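PDB 6KIA: enoyl-acyl carrier protein reductase from Uncultured bacterium, which probably catalyses the NADH-dependent reduction of enoyl-acyl carrier protein intermediates in fatty acid synthesis, and is linked to triclosan resistance. Local coordinates for residues M148-D151 with G152-A155. Sequence-based numbering, arbitrary orientation.
Sequences MIPD and GANA
P150 and A153 are the end residues of a type II beta turn that reverses the chain between helix 120-146 and strand 155-159 of the Rossmann-type sheet. The bond that closes it runs from A153 N to P150 O, 3.1 Å long and fairly straight at 158° on the hydrogen, although the donor stands above the carbonyl plane. Beside this bond lies a small apolar patch: the methyl of A153 sits 4.1 Å from P150 CD, the ring carbon next to the proline nitrogen, and 3.9 Å from I149 CG2. Chi1 of -49° sets CG1 of I149 beside the backbone N and leaves CG2 anti to it, facing A153, while CD1 at the end of the CG1 branch comes to 4.5 Å from A155 CB. The one-carbon side chain of alanine suits positions 153 and 155, where the returning chain passes close to I149, and L227 of helix 221-229 packs on both I149 and A155. G152 takes the third turn position with a positive phi of 94°, where a CB would collide with the carbonyl oxygen of D151. Farther out, R226 of the same helix holds both the turn and the residue before it: its NH1 forms a salt bridge with D151 OD1, and its NH2 donates a hydrogen bond to I149 O.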
loop_
_atom_site.group_PDB
_atom_site.type_symbol
_atom_site.label_atom_id
_atom_site.label_comp_id
_atom_site.label_asym_id
_atom_site.label_seq_id
_atom_site.Cartn_x
_atom_site.Cartn_y
_atom_site.Cartn_z
ATOM N N MET A 148 -20.986 13.947 12.263
ATOM C CA MET A 148 -20.348 14.872 11.332
ATOM C C MET A 148 -20.806 14.740 9.874
ATOM O O MET A 148 -20.469 15.584 9.047
ATOM C CB MET A 148 -18.825 14.674 11.363
ATOM C CG MET A 148 -18.207 14.663 12.736
ATOM S SD MET A 148 -16.423 14.443 12.505
ATOM C CE MET A 148 -15.922 13.934 14.139
ATOM N N ILE A 149 -21.527 13.672 9.546
ATOM C CA ILE A 149 -21.956 13.439 8.175
ATOM C C ILE A 149 -23.483 13.605 8.088
ATOM O O ILE A 149 -24.239 12.776 8.597
ATOM C CB ILE A 149 -21.522 12.037 7.667
ATOM C CG1 ILE A 149 -20.036 11.789 7.968
ATOM C CG2 ILE A 149 -21.807 11.875 6.171
ATOM C CD1 ILE A 149 -19.583 10.401 7.595
ATOM N N PRO A 150 -23.949 14.699 7.459
ATOM C CA PRO A 150 -25.405 14.933 7.500
ATOM C C PRO A 150 -26.168 13.971 6.593
ATOM O O PRO A 150 -25.582 13.402 5.656
ATOM C CB PRO A 150 -25.547 16.383 7.012
ATOM C CG PRO A 150 -24.292 16.636 6.167
ATOM C CD PRO A 150 -23.208 15.769 6.755
ATOM N N ASP A 151 -27.461 13.779 6.881
ATOM C CA ASP A 151 -28.341 13.096 5.950
ATOM C C ASP A 151 -28.191 13.711 4.574
ATOM O O ASP A 151 -28.162 14.944 4.433
ATOM C CB ASP A 151 -29.826 13.212 6.356
ATOM C CG ASP A 151 -30.158 12.475 7.632
ATOM O OD1 ASP A 151 -29.328 11.680 8.090
ATOM O OD2 ASP A 151 -31.282 12.674 8.173
ATOM N N GLY A 152 -28.168 12.871 3.554
ATOM C CA GLY A 152 -28.097 13.373 2.197
ATOM C C GLY A 152 -26.674 13.447 1.669
ATOM O O GLY A 152 -26.472 13.605 0.475
ATOM N N ALA A 153 -25.692 13.367 2.549
ATOM C CA ALA A 153 -24.302 13.432 2.080
ATOM C C ALA A 153 -23.820 12.139 1.441
ATOM O O ALA A 153 -24.355 11.047 1.679
ATOM C CB ALA A 153 -23.402 13.814 3.198
ATOM N N ASN A 154 -22.800 12.293 0.604
ATOM C CA ASN A 154 -22.017 11.161 0.114
ATOM C C ASN A 154 -20.836 10.982 1.030
ATOM O O ASN A 154 -20.319 11.958 1.556
ATOM C CB ASN A 154 -21.552 11.403 -1.323
ATOM C CG ASN A 154 -22.705 11.555 -2.300
ATOM O OD1 ASN A 154 -23.762 10.964 -2.118
ATOM N ND2 ASN A 154 -22.488 12.336 -3.360
ATOM N N ALA A 155 -20.423 9.734 1.250
ATOM C CA ALA A 155 -19.265 9.460 2.072
ATOM C C ALA A 155 -18.289 8.535 1.308
ATOM O O ALA A 155 -18.684 7.557 0.658
ATOM C CB ALA A 155 -19.675 8.837 3.411
#